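PDB 2ZWI: alpha-/beta-galactoside alpha-2,3-sialyltransferase from Photobacterium phosphoreum, which probably transfers sialic acid from CMP-sialic acid to the galactose of alpha- and beta-galactosides in alpha-2,3 linkage, and here holds CMP. Local coordinates for residues K139-S144 against G148-D153; I240-G245 against E250-I255. One frame throughout, in Å; residues are numbered along the deposited sequence.

Contact 1. Residues K139-S144 against G148-D153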
loop_
_atom_site.group_PDB
_atom_site.type_symbol
_atom_site.label_atom_id
_atom_site.label_comp_id
_atom_site.label_asym_id
_atom_site.label_seq_id
_atom_site.Cartn_x
_atom_site.Cartn_y
_atom_site.Cartn_z
ATOM N N LYS A 139 -17.824 -5.388 15.970
ATOM C CA LYS A 139 -17.190 -6.234 16.986
ATOM C C LYS A 139 -17.670 -7.700 16.914
ATOM O O LYS A 139 -16.852 -8.624 16.852
ATOM C CB LYS A 139 -17.367 -5.647 18.386
ATOM C CG LYS A 139 -16.490 -6.305 19.440
ATOM C CD LYS A 139 -16.621 -5.646 20.813
ATOM C CE LYS A 139 -15.711 -6.342 21.822
ATOM N NZ LYS A 139 -15.619 -5.604 23.120
ATOM N N ASP A 140 -18.987 -7.900 16.896
ATOM C CA ASP A 140 -19.582 -9.243 16.778
ATOM C C ASP A 140 -19.274 -9.937 15.455
ATOM O O ASP A 140 -19.075 -11.150 15.441
ATOM C CB ASP A 140 -21.109 -9.206 16.991
ATOM C CG ASP A 140 -21.513 -9.229 18.462
ATOM O OD1 ASP A 140 -20.698 -9.629 19.331
ATOM O OD2 ASP A 140 -22.675 -8.857 18.756
ATOM N N ASN A 141 -19.260 -9.175 14.357
ATOM C CA ASN A 141 -18.854 -9.682 13.035
ATOM C C ASN A 141 -17.465 -10.308 13.097
ATOM O O ASN A 141 -17.245 -11.433 12.637
ATOM C CB ASN A 141 -18.765 -8.549 11.991
ATOM C CG ASN A 141 -20.113 -8.016 11.533
ATOM O OD1 ASN A 141 -21.174 -8.620 11.756
ATOM N ND2 ASN A 141 -20.068 -6.855 10.854
ATOM N N ILE A 142 -16.522 -9.545 13.649
ATOM C CA ILE A 142 -15.117 -9.958 13.726
ATOM C C ILE A 142 -14.947 -11.146 14.675
ATOM O O ILE A 142 -14.266 -12.114 14.352
ATOM C CB ILE A 142 -14.209 -8.779 14.179
ATOM C CG1 ILE A 142 -14.259 -7.629 13.162
ATOM C CG2 ILE A 142 -12.757 -9.249 14.434
ATOM C CD1 ILE A 142 -13.883 -6.304 13.757
ATOM N N GLN A 143 -15.572 -11.065 15.847
ATOM C CA GLN A 143 -15.509 -12.152 16.807
ATOM C C GLN A 143 -16.091 -13.449 16.230
ATOM O O GLN A 143 -15.486 -14.504 16.389
ATOM C CB GLN A 143 -16.173 -11.765 18.132
ATOM C CG GLN A 143 -15.914 -12.751 19.277
ATOM C CD GLN A 143 -14.441 -12.862 19.659
ATOM O OE1 GLN A 143 -13.809 -11.880 20.062
ATOM N NE2 GLN A 143 -13.893 -14.066 19.553
ATOM N N SER A 144 -17.233 -13.358 15.544
ATOM C CA SER A 144 -17.853 -14.522 14.889
ATOM C C SER A 144 -16.955 -15.181 13.844
ATOM O O SER A 144 -16.916 -16.408 13.745
ATOM C CB SER A 144 -19.185 -14.157 14.232
ATOM O OG SER A 144 -20.092 -13.619 15.167
ATOM N N GLY A 148 -15.352 -18.726 14.193
ATOM C CA GLY A 148 -15.546 -19.648 13.069
ATOM C C GLY A 148 -16.999 -19.904 12.727
ATOM O O GLY A 148 -17.333 -20.933 12.146
ATOM N N THR A 149 -17.868 -18.956 13.061
ATOM C CA THR A 149 -19.310 -19.149 12.908
ATOM C C THR A 149 -19.882 -18.439 11.680
ATOM O O THR A 149 -21.016 -18.715 11.250
ATOM C CB THR A 149 -20.056 -18.710 14.176
ATOM O OG1 THR A 149 -19.586 -17.418 14.585
ATOM C CG2 THR A 149 -19.822 -19.714 15.315
ATOM N N GLN A 150 -19.078 -17.540 11.109
ATOM C CA GLN A 150 -19.472 -16.728 9.960
ATOM C C GLN A 150 -18.233 -16.420 9.104
ATOM O O GLN A 150 -17.116 -16.355 9.632
ATOM C CB GLN A 150 -20.120 -15.415 10.428
ATOM C CG GLN A 150 -19.111 -14.396 10.999
ATOM C CD GLN A 150 -19.583 -12.955 10.931
ATOM O OE1 GLN A 150 -20.703 -12.636 11.334
ATOM N NE2 GLN A 150 -18.714 -12.069 10.428
ATOM N N PRO A 151 -18.421 -16.220 7.786
ATOM C CA PRO A 151 -17.276 -15.801 6.974
ATOM C C PRO A 151 -16.926 -14.331 7.257
ATOM O O PRO A 151 -17.741 -13.597 7.820
ATOM C CB PRO A 151 -17.791 -15.975 5.539
ATOM C CG PRO A 151 -19.262 -15.742 5.654
ATOM C CD PRO A 151 -19.658 -16.332 6.983
ATOM N N PHE A 152 -15.725 -13.909 6.880
ATOM C CA PHE A 152 -15.305 -12.536 7.134
ATOM C C PHE A 152 -15.582 -11.626 5.938
ATOM O O PHE A 152 -15.026 -11.817 4.852
ATOM C CB PHE A 152 -13.831 -12.461 7.562
ATOM C CG PHE A 152 -13.372 -11.059 7.893
ATOM C CD1 PHE A 152 -13.673 -10.489 9.132
ATOM C CD2 PHE A 152 -12.669 -10.300 6.955
ATOM C CE1 PHE A 152 -13.263 -9.189 9.442
ATOM C CE2 PHE A 152 -12.264 -9.007 7.251
ATOM C CZ PHE A 152 -12.565 -8.449 8.498
ATOM N N ASP A 153 -16.444 -10.638 6.156
ATOM C CA ASP A 153 -16.734 -9.614 5.156
ATOM C C ASP A 153 -15.782 -8.434 5.347
ATOM O O ASP A 153 -15.779 -7.809 6.403
ATOM C CB ASP A 153 -18.185 -9.141 5.283
ATOM C CG ASP A 153 -18.578 -8.164 4.185
ATOM O OD1 ASP A 153 -19.476 -7.324 4.427
ATOM O OD2 ASP A 153 -17.984 -8.236 3.081
#

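Contact 2. Residues I240-G245 against E250-I255. With C5P (cytidine-5'-monophosphate), chain C.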
loop_
_atom_site.group_PDB
_atom_site.type_symbol
_atom_site.label_atom_id
_atom_site.label_comp_id
_atom_site.label_asym_id
_atom_site.label_seq_id
_atom_site.Cartn_x
_atom_site.Cartn_y
_atom_site.Cartn_z
ATOM N N ILE A 240 2.861 7.449 -14.807
ATOM C CA ILE A 240 2.367 6.273 -14.086
ATOM C C ILE A 240 1.398 5.487 -14.967
ATOM O O ILE A 240 0.265 5.895 -15.178
ATOM C CB ILE A 240 1.678 6.661 -12.730
ATOM C CG1 ILE A 240 2.645 7.425 -11.811
ATOM C CG2 ILE A 240 1.079 5.422 -12.008
ATOM C CD1 ILE A 240 4.012 6.768 -11.674
ATOM N N GLY A 241 1.866 4.354 -15.479
ATOM C CA GLY A 241 1.063 3.508 -16.342
ATOM C C GLY A 241 0.050 2.651 -15.597
ATOM O O GLY A 241 0.149 2.446 -14.380
ATOM N N THR A 242 -0.928 2.143 -16.345
ATOM C CA THR A 242 -1.896 1.211 -15.789
ATOM C C THR A 242 -1.901 -0.080 -16.626
ATOM O O THR A 242 -1.026 -0.262 -17.479
ATOM C CB THR A 242 -3.308 1.858 -15.642
ATOM O OG1 THR A 242 -4.155 0.982 -14.895
ATOM C CG2 THR A 242 -3.946 2.138 -17.016
ATOM N N ASN A 243 -2.863 -0.970 -16.379
ATOM C CA ASN A 243 -3.014 -2.172 -17.202
ATOM C C ASN A 243 -4.349 -2.182 -17.977
ATOM O O ASN A 243 -5.161 -1.245 -17.865
ATOM C CB ASN A 243 -2.813 -3.451 -16.362
ATOM C CG ASN A 243 -3.754 -3.527 -15.174
ATOM O OD1 ASN A 243 -4.958 -3.321 -15.306
ATOM N ND2 ASN A 243 -3.208 -3.826 -14.003
ATOM N N SER A 244 -4.578 -3.237 -18.756
ATOM C CA SER A 244 -5.747 -3.289 -19.654
ATOM C C SER A 244 -7.108 -3.286 -18.935
ATOM O O SER A 244 -8.139 -3.036 -19.555
ATOM C CB SER A 244 -5.625 -4.478 -20.611
ATOM O OG SER A 244 -5.490 -5.679 -19.883
ATOM N N GLY A 245 -7.115 -3.545 -17.630
ATOM C CA GLY A 245 -8.341 -3.426 -16.836
ATOM C C GLY A 245 -8.841 -1.991 -16.707
ATOM O O GLY A 245 -10.008 -1.759 -16.368
ATOM N N GLU A 250 -2.982 2.321 -26.620
ATOM C CA GLU A 250 -3.313 3.478 -27.463
ATOM C C GLU A 250 -3.786 4.684 -26.646
ATOM O O GLU A 250 -3.373 5.815 -26.907
ATOM C CB GLU A 250 -4.384 3.100 -28.501
ATOM C CG GLU A 250 -4.674 4.188 -29.542
ATOM C CD GLU A 250 -5.839 3.840 -30.469
ATOM O OE1 GLU A 250 -5.888 4.379 -31.607
ATOM O OE2 GLU A 250 -6.706 3.026 -30.060
ATOM N N GLN A 251 -4.646 4.453 -25.654
ATOM C CA GLN A 251 -5.197 5.566 -24.865
ATOM C C GLN A 251 -4.106 6.256 -24.045
ATOM O O GLN A 251 -4.066 7.483 -23.962
ATOM C CB GLN A 251 -6.340 5.099 -23.982
ATOM C CG GLN A 251 -7.637 4.785 -24.751
ATOM C CD GLN A 251 -8.629 3.997 -23.913
ATOM O OE1 GLN A 251 -9.798 3.864 -24.281
ATOM N NE2 GLN A 251 -8.173 3.471 -22.778
ATOM N N GLN A 252 -3.198 5.458 -23.481
ATOM C CA GLN A 252 -2.035 5.991 -22.773
ATOM C C GLN A 252 -1.023 6.708 -23.698
ATOM O O GLN A 252 -0.453 7.733 -23.316
ATOM C CB GLN A 252 -1.374 4.891 -21.939
ATOM C CG GLN A 252 -2.270 4.476 -20.757
ATOM C CD GLN A 252 -1.802 3.236 -20.048
ATOM O OE1 GLN A 252 -0.972 3.301 -19.143
ATOM N NE2 GLN A 252 -2.358 2.092 -20.433
ATOM N N ILE A 253 -0.817 6.169 -24.898
ATOM C CA ILE A 253 0.001 6.831 -25.933
ATOM C C ILE A 253 -0.602 8.184 -26.291
ATOM O O ILE A 253 0.117 9.186 -26.391
ATOM C CB ILE A 253 0.143 5.947 -27.211
ATOM C CG1 ILE A 253 1.081 4.764 -26.955
ATOM C CG2 ILE A 253 0.681 6.753 -28.405
ATOM C CD1 ILE A 253 0.815 3.558 -27.884
ATOM N N ASP A 254 -1.923 8.214 -26.471
ATOM C CA ASP A 254 -2.652 9.447 -26.796
ATOM C C ASP A 254 -2.555 10.509 -25.688
ATOM O O ASP A 254 -2.358 11.702 -25.973
ATOM C CB ASP A 254 -4.122 9.144 -27.101
ATOM C CG ASP A 254 -4.326 8.447 -28.454
ATOM O OD1 ASP A 254 -5.464 7.979 -28.680
ATOM O OD2 ASP A 254 -3.380 8.364 -29.287
ATOM N N ILE A 255 -2.701 10.064 -24.440
ATOM C CA ILE A 255 -2.520 10.925 -23.257
ATOM C C ILE A 255 -1.130 11.549 -23.262
ATOM O O ILE A 255 -0.983 12.728 -22.982
ATOM C CB ILE A 255 -2.718 10.164 -21.922
ATOM C CG1 ILE A 255 -4.183 9.793 -21.717
ATOM C CG2 ILE A 255 -2.244 11.011 -20.712
ATOM C CD1 ILE A 255 -4.384 8.664 -20.743
HETATM O O3P C5P C . -2.656 1.024 -9.906
HETATM P P C5P C . -2.904 0.056 -8.815
HETATM O O1P C5P C . -3.850 0.690 -7.841
HETATM O O2P C5P C . -3.306 -1.266 -9.412
HETATM O "O5'" C5P C . -1.498 -0.118 -8.074
HETATM C "C5'" C5P C . -1.259 -1.160 -7.132
HETATM C "C4'" C5P C . 0.240 -1.222 -6.890
HETATM O "O4'" C5P C . 0.938 -1.479 -8.124
HETATM C "C3'" C5P C . 0.794 0.116 -6.421
HETATM O "O3'" C5P C . 0.688 0.263 -5.011
HETATM C "C2'" C5P C . 2.237 0.045 -6.846
HETATM O "O2'" C5P C . 2.960 -0.863 -6.008
HETATM C "C1'" C5P C . 2.141 -0.688 -8.167
HETATM N N1 C5P C . 2.183 0.157 -9.368
HETATM C C2 C5P C . 3.441 0.609 -9.820
HETATM N N3 C5P C . 3.535 1.343 -10.947
HETATM C C4 C5P C . 2.429 1.670 -11.647
HETATM C C5 C5P C . 1.174 1.240 -11.232
HETATM C C6 C5P C . 1.074 0.466 -10.067
HETATM O O2 C5P C . 4.476 0.349 -9.170
HETATM N N4 C5P C . 2.572 2.401 -12.777
#

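Contact 1. Residues K139-S144 against G148-D153
Three donors converge on the carbonyl oxygen of Ser-144, gathering the chain that leaves the helix back onto its last turn. Thr-149 N gives a nearly straight bond to Ser-144 O (2.8 Å, 169° at the hydrogen), Gly-148 N a more bent one to the same atom, and Thr-149 OG1 approaches Ser-144 O at 3.0 Å from well off the C=O direction. Threonine suits this place because its hydroxyl, held at chi1 48° close to its own N-H, can serve the oxygen that the N-H already uses. Ser-144 is in turn fixed from the helix side: Ser-144 OG donates to Asp-140 O at 2.7 Å, reaching it from the opposite face to Ser-144 N. Ser-144 has a short side chain, so the aliphatic part of Gln-150 can lie alongside it, although the 3.2 Å between Gln-150 CG and Ser-144 CB is too short to be trusted as a packing distance. The Gln-150 chain runs extended beyond CG and brings NE2 within 2.7 Å of Asn-141 O, but the angle there is too poor for a hydrogen bond; the amide nitrogen is instead bonded to Ser-145 OG. Further along, Phe-152 turns an edge of its ring to Ile-142, with CE1 4.2 Å from CG1.

Gly-148 makes the turn possible. Its phi of 98° suits a residue without a CB, and it is the C-prime residue of a Schellman motif, which ends helix 128-147 and sends the backbone away in a new direction. Outside the two segments, Asn-141 ND2 bonds to Asn-158 OD1, tying the helix to the short helix 156-159. The ring of Phe-152 also touches that helix, and it lies on Ala-86, Val-87 and Val-90 of helix 86-98, while Ile-142 meets Phe-162.

Contact 2. Residues I240-G245 against E250-I255
Gln-252 leaves its helix with CG beside the backbone N (chi1 -69°) and runs out extended to the loop, where a chi3 of 86° turns the amide so that OE1 meets the N-H of Thr-242. The bond from Thr-242 N to Gln-252 OE1 is 3.0 Å long and nearly straight at the hydrogen (168°), although the donor stands tilted from the plane of the amide. Glutamine fits because it has the reach to span the gap and carries an acceptor and a donor together: its NE2 bonds to Thr-248 O, which fixes the rotation of the amide. Thr-242 crosses the glutamine at about a right angle, its CG2 packing 3.8 Å from NE2. Beside them Gly-241 CA lies 3.5 Å from Gln-252 OE1, a close but ordinary approach.

On its other flank the loop following strand 236-240 reads the nucleotide. The cytosine N4 of CMP donates to Gly-241 O at 2.9 Å, and Ile-240 CG2 packs against the same amino group. Gly-241 O and Thr-242 N belong to one peptide unit, so the glutamine holds from behind the group that grips the base. Accepting from its N-H probably polarises that peptide and makes the carbonyl a better acceptor, consistent with recognition of the amino group that distinguishes cytosine from uracil.

Overall arrangement
The two contacts belong to opposite halves of a GT-B fold, their centres 40 Å apart and their nearest atoms about 22 Å from one another. Contact 1 lies on the surface of the half built on the seven-stranded parallel sheet, in the connection between strands 104-110 and 168-172, far from any annotated site. Contact 2 is buried at the end of strand 236-240 in the six-stranded sheet of the other half, where the loop joins the strand to helix 249-259 and forms part of the CMP pocket. His-281, another CMP-binding residue, has its side chain about 4 Å from that of Thr-242. Thus contact 1 shapes a helix exit, and contact 2 supports the bound base.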